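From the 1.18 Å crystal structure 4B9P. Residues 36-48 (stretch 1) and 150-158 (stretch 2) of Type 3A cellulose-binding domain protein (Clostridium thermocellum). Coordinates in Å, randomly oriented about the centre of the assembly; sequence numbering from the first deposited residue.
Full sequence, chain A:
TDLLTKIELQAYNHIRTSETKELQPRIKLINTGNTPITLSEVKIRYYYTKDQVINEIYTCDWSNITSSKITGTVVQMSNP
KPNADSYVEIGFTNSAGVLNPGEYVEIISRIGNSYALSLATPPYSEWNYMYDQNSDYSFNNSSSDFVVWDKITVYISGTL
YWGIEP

Stretch 1 (36-48) PITLSEVKIRYYY
Stretch 2 150-158: DKITVYISG

Two segments more than one hundred residues apart in sequence pair as antiparallel neighbours in a sheet of this cellulose-binding domain, their strands 42-48 and 152-156 running at 164° with axes 4.7 Å apart at closest approach; together they bury 700 Å². Register is fixed by Val 42 opposite Ile 156, Lys 43 opposite Tyr 155, Ile 44 opposite Val 154 and Arg 45 opposite Thr 153, with CA-CA separations of 4.5, 5.2, 4.5 and 5.3 Å. The side chains of Val 42, Ile 44, Tyr 46, Ile 152, Val 154 and Ile 156 share one face; those of Lys 43, Arg 45, Thr 153 and Tyr 155 lie on the other.

Stretch 1 opens with exposed Pro 36 (phi/psi -68/149°). Ile 37 is extended (-121/126°) with an m,t rotamer, and its CD1 lies 4.0 Å from CD1 of Ile 156 (also m,t), extending the apolar face beyond the paired strands. Thr 38 (-76/119°) leads into the 3-10 segment 39-41, where Leu 39 and Ser 40 adopt -63/-35° and -60/-23°; Glu 41 N bonds to Thr 38 O (3.0 Å) and Val 42 N to Leu 39 O (2.9 Å).

Glu 41 (-82/-3°) ties down the end of stretch 2. Its O accepts from Ser 157 N (2.8 Å), while its side chain, chi1 to chi3 all near -65°, brings OE1 to 2.6 Å from the donor Ser 157 OG (chi1 m). Ser 157 leaves the strand at 51/38°, and Gly 158 follows at 88/-8°, where a CB would jam against the preceding carbonyl. Water 1 donates to Glu 41 O and accepts from Gly 158 N, each at 2.9 Å.

Val 42 (-103/134°, t) sets CG1 3.7 Å from CG1 of Val 154 (t), the compact branched side chains packing closely. Lys 43 (-127/141°) makes the paired backbone bonds, N to Tyr 155 O at 2.9 Å and O from Tyr 155 N at 2.8 Å; its m,m,t,t chain leads its end away from stretch 2. Ile 44 (-123/133°, m,t) places CG2 3.5 Å from CG2 of Ile 152 (m,t), a snug buried contact.

Arg 45 (-122/129°, chi1 m, then extended) donates N to Thr 153 O (2.9 Å) and receives Thr 153 N at its O (3.2 Å). The long aliphatic part lets CD reach 3.6 Å from CE1 of Tyr 155 (m, chi2 82°), and CE1 also lies over one guanidinium face; NE and NH2 are bonded elsewhere in the structure. Tyr 46 (-109/114°, t) has Ile 152 CD1 at its ring edge, 3.8 Å from CD2. Tyr 47 (-95/140°, m) starts sideways, but its ring reaches stretch 2, with OH 2.9 Å from Tyr 155 OH. Thr 153 (p) supports this polar cluster by donating OG1 to Tyr 155 OH (3.0 Å). Tyr 48 (-159/173°, p) is buried beyond reach of stretch 2.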

ATOM      1  N   PRO A  36       7.684 -21.252   0.614  1.00 24.20           N
ATOM      2  CA  PRO A  36       6.491 -20.681  -0.041  1.00 23.67           C
ATOM      3  C   PRO A  36       5.716 -19.876   0.988  1.00 23.77           C
ATOM      4  O   PRO A  36       5.707 -20.208   2.173  1.00 27.94           O
ATOM      5  CB  PRO A  36       5.679 -21.927  -0.466  1.00 27.34           C
ATOM      6  CG  PRO A  36       6.726 -23.027  -0.504  1.00 29.79           C
ATOM      7  CD  PRO A  36       7.654 -22.716   0.648  1.00 27.92           C
ATOM      8  N   ILE A  37       5.050 -18.825   0.530  1.00 21.40           N
ATOM      9  CA  ILE A  37       4.255 -17.971   1.400  1.00 21.67           C
ATOM     10  C   ILE A  37       2.813 -17.981   0.894  1.00 21.34           C
ATOM     11  O   ILE A  37       2.554 -17.727  -0.276  1.00 23.69           O
ATOM     12  CB  ILE A  37       4.803 -16.529   1.395  1.00 22.33           C
ATOM     13  CG1 ILE A  37       6.222 -16.517   1.994  1.00 22.99           C
ATOM     14  CG2 ILE A  37       3.851 -15.564   2.167  1.00 24.88           C
ATOM     15  CD1 ILE A  37       7.006 -15.245   1.737  1.00 23.50           C
ATOM     16  N   THR A  38       1.874 -18.304   1.768  1.00 21.08           N
ATOM     17  CA  THR A  38       0.468 -18.265   1.381  1.00 21.46           C
ATOM     18  C   THR A  38       0.002 -16.797   1.338  1.00 19.74           C
ATOM     19  O   THR A  38       0.019 -16.108   2.361  1.00 20.95           O
ATOM     20  CB  THR A  38      -0.368 -19.076   2.394  1.00 23.50           C
ATOM     21  OG1 THR A  38       0.086 -20.436   2.371  1.00 27.91           O
ATOM     22  CG2 THR A  38      -1.877 -19.004   2.080  1.00 24.52           C
ATOM     23  N   LEU A  39      -0.429 -16.312   0.164  1.00 19.10           N
ATOM     24  CA  LEU A  39      -0.681 -14.890   0.008  1.00 19.25           C
ATOM     25  C   LEU A  39      -1.804 -14.392   0.907  1.00 19.09           C
ATOM     26  O   LEU A  39      -1.746 -13.277   1.384  1.00 19.13           O
ATOM     27  CB  LEU A  39      -0.960 -14.553  -1.449  1.00 19.45           C
ATOM     28  CG  LEU A  39       0.290 -14.517  -2.321  1.00 21.16           C
ATOM     29  CD1 LEU A  39      -0.154 -14.458  -3.748  1.00 24.08           C
ATOM     30  CD2 LEU A  39       1.166 -13.294  -1.981  1.00 22.08           C
ATOM     31  N   SER A  40      -2.836 -15.198   1.142  1.00 19.40           N
ATOM     32  CA  SER A  40      -3.938 -14.746   1.983  1.00 21.01           C
ATOM     33  C   SER A  40      -3.473 -14.380   3.402  1.00 20.49           C
ATOM     34  O   SER A  40      -4.164 -13.643   4.102  1.00 21.94           O
ATOM     35  CB  SER A  40      -5.055 -15.785   2.034  1.00 21.90           C
ATOM     36  OG  SER A  40      -4.588 -16.965   2.676  1.00 23.55           O
ATOM     37  N   GLU A  41      -2.333 -14.923   3.836  1.00 20.65           N
ATOM     38  CA  GLU A  41      -1.749 -14.596   5.146  1.00 21.36           C
ATOM     39  C   GLU A  41      -0.936 -13.300   5.189  1.00 20.12           C
ATOM     40  O   GLU A  41      -0.479 -12.911   6.264  1.00 21.52           O
ATOM     41  CB  GLU A  41      -0.874 -15.753   5.618  1.00 23.58           C
ATOM     42  CG  GLU A  41      -1.691 -17.028   5.912  1.00 26.99           C
ATOM     43  CD  GLU A  41      -2.665 -16.799   7.084  1.00 35.66           C
ATOM     44  OE1 GLU A  41      -2.193 -16.623   8.229  1.00 39.39           O
ATOM     45  OE2 GLU A  41      -3.901 -16.748   6.861  1.00 41.07           O
ATOM     46  N   VAL A  42      -0.784 -12.642   4.049  1.00 19.06           N
ATOM     47  CA  VAL A  42       0.107 -11.482   3.957  1.00 17.79           C
ATOM     48  C   VAL A  42      -0.711 -10.201   3.969  1.00 17.21           C
ATOM     49  O   VAL A  42      -1.724 -10.107   3.256  1.00 18.45           O
ATOM     50  CB  VAL A  42       0.884 -11.512   2.638  1.00 19.13           C
ATOM     51  CG1 VAL A  42       1.762 -10.287   2.494  1.00 20.07           C
ATOM     52  CG2 VAL A  42       1.731 -12.769   2.598  1.00 20.37           C
ATOM     53  N   LYS A  43      -0.288  -9.226   4.766  1.00 17.11           N
ATOM     54  CA  LYS A  43      -0.881  -7.880   4.758  1.00 16.73           C
ATOM     55  C   LYS A  43       0.255  -6.888   4.563  1.00 17.05           C
ATOM     56  O   LYS A  43       1.354  -7.043   5.111  1.00 19.56           O
ATOM     57  CB  LYS A  43      -1.567  -7.594   6.089  1.00 18.20           C
ATOM     58  CG  LYS A  43      -2.688  -8.552   6.448  1.00 20.23           C
ATOM     59  CD  LYS A  43      -3.846  -8.506   5.473  1.00 20.78           C
ATOM     60  CE  LYS A  43      -4.935  -9.500   5.886  1.00 22.64           C
ATOM     61  NZ  LYS A  43      -6.018  -9.570   4.862  1.00 21.26           N
ATOM     62  N   ILE A  44      -0.019  -5.861   3.778  1.00 16.59           N
ATOM     63  CA  ILE A  44       0.943  -4.805   3.477  1.00 16.79           C
ATOM     64  C   ILE A  44       0.329  -3.487   3.891  1.00 16.00           C
ATOM     65  O   ILE A  44      -0.833  -3.262   3.542  1.00 18.33           O
ATOM     66  CB  ILE A  44       1.231  -4.785   1.976  1.00 17.04           C
ATOM     67  CG1 ILE A  44       1.791  -6.123   1.479  1.00 18.30           C
ATOM     68  CG2 ILE A  44       2.203  -3.653   1.629  1.00 18.67           C
ATOM     69  CD1 ILE A  44       1.747  -6.251  -0.029  1.00 21.21           C
ATOM     70  N   ARG A  45       1.066  -2.628   4.609  1.00 16.19           N
ATOM     71  CA  ARG A  45       0.481  -1.363   5.073  1.00 16.40           C
ATOM     72  C   ARG A  45       1.269  -0.169   4.567  1.00 16.47           C
ATOM     73  O   ARG A  45       2.488  -0.078   4.741  1.00 17.47           O
ATOM     74  CB  ARG A  45       0.435  -1.291   6.608  1.00 16.87           C
ATOM     75  CG  ARG A  45      -0.484  -2.318   7.170  1.00 17.91           C
ATOM     76  CD  ARG A  45      -0.556  -2.192   8.663  1.00 21.34           C
ATOM     77  NE  ARG A  45      -1.507  -3.170   9.169  1.00 25.95           N
ATOM     78  CZ  ARG A  45      -1.654  -3.427  10.451  1.00 33.09           C
ATOM     79  NH1 ARG A  45      -0.903  -2.779  11.339  1.00 34.83           N
ATOM     80  NH2 ARG A  45      -2.529  -4.344  10.840  1.00 36.54           N
ATOM     81  N   TYR A  46       0.528   0.768   3.975  1.00 15.64           N
ATOM     82  CA  TYR A  46       1.043   2.065   3.535  1.00 16.19           C
ATOM     83  C   TYR A  46       0.446   3.096   4.499  1.00 16.08           C
ATOM     84  O   TYR A  46      -0.773   3.304   4.493  1.00 16.53           O
ATOM     85  CB  TYR A  46       0.575   2.351   2.090  1.00 16.62           C
ATOM     86  CG  TYR A  46       1.097   3.677   1.553  1.00 16.51           C
ATOM     87  CD1 TYR A  46       0.404   4.888   1.777  1.00 17.11           C
ATOM     88  CD2 TYR A  46       2.266   3.734   0.780  1.00 17.22           C
ATOM     89  CE1 TYR A  46       0.911   6.094   1.313  1.00 17.02           C
ATOM     90  CE2 TYR A  46       2.769   4.955   0.287  1.00 17.23           C
ATOM     91  CZ  TYR A  46       2.069   6.118   0.541  1.00 15.78           C
ATOM     92  OH  TYR A  46       2.609   7.251   0.048  1.00 16.67           O
ATOM     93  N   TYR A  47       1.294   3.736   5.296  1.00 16.10           N
ATOM     94  CA  TYR A  47       0.856   4.651   6.355  1.00 15.80           C
ATOM     95  C   TYR A  47       0.851   6.096   5.883  1.00 15.37           C
ATOM     96  O   TYR A  47       1.772   6.531   5.174  1.00 16.21           O
ATOM     97  CB  TYR A  47       1.813   4.567   7.534  1.00 16.34           C
ATOM     98  CG  TYR A  47       1.804   3.276   8.264  1.00 17.27           C
ATOM     99  CD1 TYR A  47       0.826   3.006   9.233  1.00 19.26           C
ATOM    100  CD2 TYR A  47       2.750   2.289   7.972  1.00 21.43           C
ATOM    101  CE1 TYR A  47       0.839   1.813   9.948  1.00 23.90           C
ATOM    102  CE2 TYR A  47       2.752   1.098   8.654  1.00 25.34           C
ATOM    103  CZ  TYR A  47       1.801   0.851   9.624  1.00 27.68           C
ATOM    104  OH  TYR A  47       1.866  -0.371  10.283  1.00 34.97           O
ATOM    105  N   TYR A  48      -0.166   6.856   6.293  1.00 15.56           N
ATOM    106  CA  TYR A  48      -0.286   8.225   5.805  1.00 15.54           C
ATOM    107  C   TYR A  48      -1.174   8.996   6.788  1.00 15.00           C
ATOM    108  O   TYR A  48      -1.749   8.433   7.730  1.00 15.47           O
ATOM    109  CB  TYR A  48      -0.872   8.230   4.387  1.00 16.12           C
ATOM    110  CG  TYR A  48      -2.328   7.788   4.261  1.00 15.30           C
ATOM    111  CD1 TYR A  48      -2.684   6.430   4.268  1.00 16.47           C
ATOM    112  CD2 TYR A  48      -3.335   8.726   4.093  1.00 16.72           C
ATOM    113  CE1 TYR A  48      -3.979   6.024   4.166  1.00 17.09           C
ATOM    114  CE2 TYR A  48      -4.667   8.315   3.949  1.00 17.35           C
ATOM    115  CZ  TYR A  48      -4.959   6.959   3.978  1.00 17.33           C
ATOM    116  OH  TYR A  48      -6.265   6.554   3.858  1.00 19.27           O
ATOM    117  N   ASP A 150      11.695   0.768   3.218  1.00 17.58           N
ATOM    118  CA  ASP A 150      11.522   0.299   4.593  1.00 17.96           C
ATOM    119  C   ASP A 150      10.302   0.885   5.311  1.00 17.65           C
ATOM    120  O   ASP A 150       9.983   0.443   6.415  1.00 18.86           O
ATOM    121  CB  ASP A 150      12.761   0.686   5.428  1.00 19.65           C
ATOM    122  CG  ASP A 150      14.035   0.044   4.913  1.00 21.54           C
ATOM    123  OD1 ASP A 150      14.052  -1.199   4.871  1.00 24.37           O
ATOM    124  OD2 ASP A 150      14.980   0.755   4.506  1.00 23.10           O
ATOM    125  N   LYS A 151       9.601   1.865   4.718  1.00 17.03           N
ATOM    126  CA  LYS A 151       8.531   2.560   5.445  1.00 17.20           C
ATOM    127  C   LYS A 151       7.147   2.082   5.059  1.00 16.81           C
ATOM    128  O   LYS A 151       6.150   2.697   5.427  1.00 17.40           O
ATOM    129  CB  LYS A 151       8.652   4.070   5.267  1.00 18.23           C
ATOM    130  CG  LYS A 151       9.843   4.661   6.007  1.00 22.76           C
ATOM    131  CD  LYS A 151       9.937   6.207   5.784  1.00 27.71           C
ATOM    132  CE  LYS A 151       9.332   6.988   6.860  1.00 35.60           C
ATOM    133  NZ  LYS A 151       9.260   8.430   6.379  1.00 35.50           N
ATOM    134  N   ILE A 152       7.082   0.970   4.340  1.00 17.16           N
ATOM    135  CA  ILE A 152       5.856   0.206   4.130  1.00 17.43           C
ATOM    136  C   ILE A 152       6.084  -1.122   4.847  1.00 17.73           C
ATOM    137  O   ILE A 152       7.145  -1.727   4.713  1.00 20.36           O
ATOM    138  CB  ILE A 152       5.588  -0.009   2.621  1.00 17.10           C
ATOM    139  CG1 ILE A 152       5.139   1.334   2.008  1.00 16.93           C
ATOM    140  CG2 ILE A 152       4.559  -1.133   2.384  1.00 19.38           C
ATOM    141  CD1 ILE A 152       5.131   1.289   0.475  1.00 18.53           C
ATOM    142  N   THR A 153       5.121  -1.565   5.659  1.00 16.51           N
ATOM    143  CA  THR A 153       5.362  -2.785   6.436  1.00 17.25           C
ATOM    144  C   THR A 153       4.630  -3.965   5.834  1.00 16.85           C
ATOM    145  O   THR A 153       3.640  -3.809   5.116  1.00 17.50           O
ATOM    146  CB  THR A 153       4.897  -2.613   7.896  1.00 18.55           C
ATOM    147  OG1 THR A 153       3.548  -2.126   7.891  1.00 19.14           O
ATOM    148  CG2 THR A 153       5.797  -1.634   8.646  1.00 21.64           C
ATOM    149  N   VAL A 154       5.135  -5.164   6.117  1.00 16.69           N
ATOM    150  CA  VAL A 154       4.529  -6.399   5.614  1.00 17.22           C
ATOM    151  C   VAL A 154       4.477  -7.407   6.749  1.00 17.72           C
ATOM    152  O   VAL A 154       5.473  -7.582   7.467  1.00 18.51           O
ATOM    153  CB  VAL A 154       5.304  -7.025   4.417  1.00 18.28           C
ATOM    154  CG1 VAL A 154       4.545  -8.238   3.869  1.00 20.16           C
ATOM    155  CG2 VAL A 154       5.577  -6.000   3.318  1.00 19.74           C
ATOM    156  N   TYR A 155       3.305  -8.016   6.914  1.00 18.27           N
ATOM    157  CA  TYR A 155       3.066  -9.013   7.963  1.00 18.89           C
ATOM    158  C   TYR A 155       2.681 -10.333   7.311  1.00 19.33           C
ATOM    159  O   TYR A 155       1.956 -10.352   6.311  1.00 20.20           O
ATOM    160  CB  TYR A 155       1.902  -8.594   8.866  1.00 20.11           C
ATOM    161  CG  TYR A 155       2.103  -7.202   9.357  1.00 19.49           C
ATOM    162  CD1 TYR A 155       1.762  -6.125   8.544  1.00 20.37           C
ATOM    163  CD2 TYR A 155       2.637  -6.945  10.605  1.00 21.58           C
ATOM    164  CE1 TYR A 155       1.938  -4.829   8.946  1.00 21.87           C
ATOM    165  CE2 TYR A 155       2.826  -5.583  11.026  1.00 23.66           C
ATOM    166  CZ  TYR A 155       2.466  -4.540  10.165  1.00 22.64           C
ATOM    167  OH  TYR A 155       2.617  -3.200  10.485  1.00 25.01           O
ATOM    168  N   ILE A 156       3.171 -11.446   7.858  1.00 19.90           N
ATOM    169  CA  ILE A 156       2.740 -12.757   7.430  1.00 21.14           C
ATOM    170  C   ILE A 156       2.128 -13.406   8.668  1.00 22.07           C
ATOM    171  O   ILE A 156       2.817 -13.593   9.687  1.00 22.69           O
ATOM    172  CB  ILE A 156       3.907 -13.585   6.930  1.00 21.62           C
ATOM    173  CG1 ILE A 156       4.698 -12.818   5.860  1.00 22.06           C
ATOM    174  CG2 ILE A 156       3.422 -14.884   6.383  1.00 24.44           C
ATOM    175  CD1 ILE A 156       5.900 -13.582   5.249  1.00 25.19           C
ATOM    176  N   SER A 157       0.854 -13.779   8.569  1.00 22.53           N
ATOM    177  CA  SER A 157       0.144 -14.385   9.689  1.00 24.81           C
ATOM    178  C   SER A 157       0.283 -13.544  10.959  1.00 25.28           C
ATOM    179  O   SER A 157       0.432 -14.092  12.069  1.00 28.43           O
ATOM    180  CB  SER A 157       0.622 -15.817   9.930  1.00 26.49           C
ATOM    181  OG  SER A 157       0.341 -16.591   8.789  1.00 30.41           O
ATOM    182  N   GLY A 158       0.257 -12.223  10.801  1.00 23.51           N
ATOM    183  CA  GLY A 158       0.275 -11.309  11.924  1.00 25.63           C
ATOM    184  C   GLY A 158       1.649 -10.916  12.425  1.00 25.31           C
ATOM    185  O   GLY A 158       1.755 -10.016  13.256  1.00 28.00           O
TER
HETATM  186  O   HOH W   1      -0.626 -10.915   8.359  1.00 23.70           O